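Local coordinates for recombination protein recR (Deinococcus radiodurans, PDB 1VDD) that acts in homologous recombinational DNA repair as a ring-shaped, DNA-binding zinc protein, probably working together with RecF and RecO, at the interface of chains A and B and the interface of chains A and C. Sequence-based numbering; all coordinates share one arbitrary frame. Chains: chain A/B/C, Recombination protein recR.

Contact 1: the interface of chains A and B. Residues chain A 32-33, 35, 37, 40; chain B 47-48, 51.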
# COMPACT_ATOMS: atom_id res chain seq x y z
N LEU A 32 11.73 23.67 -0.59
CA LEU A 32 11.42 25.07 -0.31
C LEU A 32 12.66 25.91 -0.52
O LEU A 32 12.57 27.09 -0.82
CB LEU A 32 10.92 25.20 1.13
CG LEU A 32 9.49 24.67 1.32
CD1 LEU A 32 9.17 24.51 2.77
CD2 LEU A 32 8.51 25.61 0.65
N PHE A 33 13.81 25.27 -0.37
CA PHE A 33 15.13 25.86 -0.52
C PHE A 33 15.37 26.23 -1.98
O PHE A 33 15.91 27.28 -2.29
CB PHE A 33 16.17 24.84 -0.06
CG PHE A 33 17.60 25.28 -0.22
CD1 PHE A 33 18.26 25.91 0.82
CD2 PHE A 33 18.28 25.05 -1.42
CE1 PHE A 33 19.60 26.31 0.67
CE2 PHE A 33 19.61 25.44 -1.57
CZ PHE A 33 20.27 26.07 -0.53
N GLN A 35 13.17 26.96 -4.06
CA GLN A 35 12.17 27.90 -4.54
C GLN A 35 12.54 29.37 -4.41
O GLN A 35 13.28 29.76 -3.52
CB GLN A 35 10.84 27.65 -3.83
CG GLN A 35 10.29 26.24 -3.98
CD GLN A 35 10.08 25.83 -5.43
OE1 GLN A 35 9.35 26.48 -6.18
NE2 GLN A 35 10.74 24.75 -5.83
N ARG A 37 12.29 33.20 -3.48
CA ARG A 37 11.78 33.97 -2.35
C ARG A 37 10.34 34.46 -2.48
O ARG A 37 9.63 34.58 -1.48
CB ARG A 37 12.70 35.15 -2.07
CG ARG A 37 12.02 36.39 -1.51
CD ARG A 37 13.05 37.40 -1.03
NE ARG A 37 13.76 36.91 0.15
CZ ARG A 37 13.19 36.72 1.34
NH1 ARG A 37 11.90 36.98 1.51
NH2 ARG A 37 13.91 36.25 2.36
N ILE A 40 8.08 31.50 -1.09
CA ILE A 40 8.16 31.32 0.35
C ILE A 40 7.30 32.40 1.01
O ILE A 40 6.47 32.11 1.86
CB ILE A 40 9.62 31.43 0.82
CG1 ILE A 40 10.51 30.63 -0.13
CG2 ILE A 40 9.77 30.93 2.24
CD1 ILE A 40 10.09 29.16 -0.31
N LEU B 47 9.56 29.22 7.68
CA LEU B 47 9.73 29.20 6.24
C LEU B 47 10.66 30.36 5.89
O LEU B 47 11.74 30.15 5.34
CB LEU B 47 8.36 29.37 5.56
CG LEU B 47 7.45 28.13 5.59
CD1 LEU B 47 5.98 28.52 5.41
CD2 LEU B 47 7.90 27.13 4.50
N LEU B 48 10.25 31.57 6.24
CA LEU B 48 11.01 32.78 5.94
C LEU B 48 12.44 32.77 6.48
O LEU B 48 13.38 33.21 5.80
CB LEU B 48 10.26 34.00 6.48
CG LEU B 48 8.84 34.14 5.93
CD1 LEU B 48 8.04 35.10 6.80
CD2 LEU B 48 8.88 34.62 4.50
N LYS B 51 14.48 30.44 4.36
CA LYS B 51 14.85 31.07 3.11
C LYS B 51 15.96 32.10 3.35
O LYS B 51 17.00 32.06 2.69
CB LYS B 51 13.63 31.76 2.51
CG LYS B 51 13.62 31.74 0.99
CD LYS B 51 14.91 32.20 0.39
CE LYS B 51 14.96 31.91 -1.11
NZ LYS B 51 14.92 30.45 -1.40

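Contact 2: the interface of chains A and C. Residues chain A 94, 140, 143, 168-170; chain C 171-172, 178, 186, 189.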
# COMPACT_ATOMS: atom_id res chain seq x y z
N LEU A 94 -20.05 17.43 -0.04
CA LEU A 94 -21.46 17.39 -0.39
C LEU A 94 -21.85 18.55 -1.30
O LEU A 94 -22.98 18.62 -1.76
CB LEU A 94 -22.36 17.42 0.86
CG LEU A 94 -22.20 16.26 1.84
CD1 LEU A 94 -23.19 16.41 2.98
CD2 LEU A 94 -22.41 14.94 1.11
N ALA A 140 -26.11 14.22 8.06
CA ALA A 140 -25.01 13.73 7.27
C ALA A 140 -23.73 13.56 8.05
O ALA A 140 -22.64 13.86 7.55
CB ALA A 140 -24.77 14.64 6.09
N THR A 143 -20.33 7.60 9.71
CA THR A 143 -21.02 6.33 9.85
C THR A 143 -20.28 5.46 10.84
O THR A 143 -20.52 4.25 10.94
CB THR A 143 -21.13 5.62 8.51
OG1 THR A 143 -19.81 5.48 7.96
CG2 THR A 143 -21.97 6.45 7.56
N ILE A 168 -28.58 10.21 5.81
CA ILE A 168 -28.10 9.83 4.49
C ILE A 168 -28.09 8.31 4.41
O ILE A 168 -28.02 7.63 5.42
CB ILE A 168 -26.69 10.42 4.19
CG1 ILE A 168 -25.69 10.01 5.26
CG2 ILE A 168 -26.77 11.92 4.13
CD1 ILE A 168 -24.31 10.59 5.02
N ALA A 169 -28.16 7.77 3.19
CA ALA A 169 -28.23 6.33 3.00
C ALA A 169 -26.99 5.49 3.26
O ALA A 169 -25.96 5.65 2.61
CB ALA A 169 -28.77 6.04 1.59
N TYR A 170 -27.09 4.58 4.22
CA TYR A 170 -25.99 3.66 4.48
C TYR A 170 -26.09 2.77 3.27
O TYR A 170 -27.19 2.37 2.90
CB TYR A 170 -26.25 2.84 5.75
CG TYR A 170 -25.95 3.58 7.03
CD1 TYR A 170 -26.44 4.87 7.24
CD2 TYR A 170 -25.19 2.99 8.03
CE1 TYR A 170 -26.18 5.56 8.42
CE2 TYR A 170 -24.92 3.67 9.23
CZ TYR A 170 -25.42 4.96 9.41
OH TYR A 170 -25.15 5.65 10.58
N GLY C 171 -25.08 3.93 -1.36
CA GLY C 171 -24.86 4.82 -0.23
C GLY C 171 -23.50 4.81 0.44
O GLY C 171 -22.52 4.26 -0.07
N VAL C 172 -23.45 5.42 1.62
CA VAL C 172 -22.21 5.50 2.37
C VAL C 172 -21.98 4.19 3.11
O VAL C 172 -22.89 3.66 3.73
CB VAL C 172 -22.26 6.66 3.40
CG1 VAL C 172 -21.00 6.63 4.25
CG2 VAL C 172 -22.39 8.00 2.67
N LEU C 178 -17.65 11.40 5.54
CA LEU C 178 -17.89 11.99 4.23
C LEU C 178 -16.65 12.58 3.56
O LEU C 178 -16.54 12.58 2.32
CB LEU C 178 -18.98 13.05 4.33
CG LEU C 178 -20.35 12.66 4.89
CD1 LEU C 178 -21.35 13.69 4.38
CD2 LEU C 178 -20.77 11.25 4.44
N LEU C 186 -21.63 10.11 -2.26
CA LEU C 186 -22.24 11.10 -1.36
C LEU C 186 -23.53 11.63 -1.96
O LEU C 186 -24.53 11.81 -1.26
CB LEU C 186 -21.29 12.28 -1.14
CG LEU C 186 -20.18 12.03 -0.13
CD1 LEU C 186 -19.07 13.05 -0.34
CD2 LEU C 186 -20.73 12.10 1.28
N ALA C 189 -26.09 9.19 -1.85
CA ALA C 189 -26.33 9.00 -0.44
C ALA C 189 -27.38 10.00 -0.00
O ALA C 189 -28.31 9.65 0.72
CB ALA C 189 -25.05 9.21 0.35

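Contact 1: the interface of chains A and B
B:Lys51 lies across A:Ile40, the two side chains meeting at about a right angle, and this crossing forms the tight part of the contact between the N-terminal helix-hairpin-helix regions of two RecR copies. Methylene CG of the lysine sits 3.5 Å from CG1 of A:Ile40, while its CB faces the CG2 methyl. A beta-branched isoleucine suits this place on helix 37-53, because it presents two carbon branches at once. CG2, anti to the backbone N, turns toward the helix 37-53 of chain B and comes 3.9 Å from CB of B:Leu47; CG1 takes the contact with the lysine chain. Further along, the leucines A:Leu32 and B:Leu47 cross obliquely, methyl against methyl, with CD1 of the former 3.4 Å from CD2 of the latter. A:Leu32 ends helix 22-32, so this pair ties a second helix of chain A to the partner.

The fit is looser at A:Arg37 and B:Leu48. B:Leu48 comes no nearer than its backbone N, 4.1 Å from A:Ile40 CG2. A:Arg37 meets the lysine mainly through its backbone and CB, its CA 4.0 Å from CE. Its long chain bends at chi3 (-69°) and turns the guanidinium back over the helix of chain B without close contact. NE remains 6.7 Å from the ammonium NZ of B:Lys51, a separation that should soften the repulsion between like charges. The lysine tip is a separate, firmly held polar point. Lysine suits its position by pairing a greasy stem with a charged end, which bends at chi2 and chi4 bring to the loop between the chain A helices. There NZ donates a hydrogen bond of 2.8 Å to the carbonyl O of A:Gln35, approaching almost straight in line with C=O at 175°.

Contact 2: the interface of chains A and C
A:Ala169 lends both backbone polar atoms to chain C, its N donating to C:Ala189 O, on helix 183-191, at 3.1 Å and its O accepting from C:Val172 N at 2.7 Å, while A:Tyr170 and C:Val172 form a parallel beta bridge. Alanines suit this seam, their small side chains letting the backbones come together.

Beside it, C:Val172 spreads its two methyls between separate partners. CG1, anti to the backbone N (chi1 175°), meets the methyl CG2 of A:Thr143 at 3.5 Å, whereas CG2 faces CD1 of A:Ile168. The extended isoleucine also reaches C:Leu178 tip to tip, its CD1 3.7 Å from CD2.

A:Leu94 lays its forked end over two leucines of chain C that touch each other: CD1 packs on C:Leu178 CD1 at 3.6 Å, and CD2 points at C:Leu186, the side chains of A:Leu94 and C:Leu186 crossing at about a right angle. An alanine here would remove both methyls that cap the two chain C leucines and would probably leave a gap on the chain A side of C:Leu178 and C:Leu186. C:Leu178 CD1 also meets A:Ala140, lying 3.9 Å from its CB and 3.4 Å from its carbonyl O.

Contact 1 and contact 2 lie about 41 Å apart, measured between the centres of their C-alpha atoms, and share no residues. Chain A takes part in both: its N-terminal helices 22-32 and 37-53 meet chain B, whereas loops of its Toprim region receive the C-terminal part of chain C. Each interface is two-fold symmetric, so every copy can offer the same two surfaces. Alternating them around four copies gives the ring-shaped architecture of RecR seen in the deposited tetramer. Such a ring could plausibly encircle DNA, although these two contacts alone do not show how DNA binds.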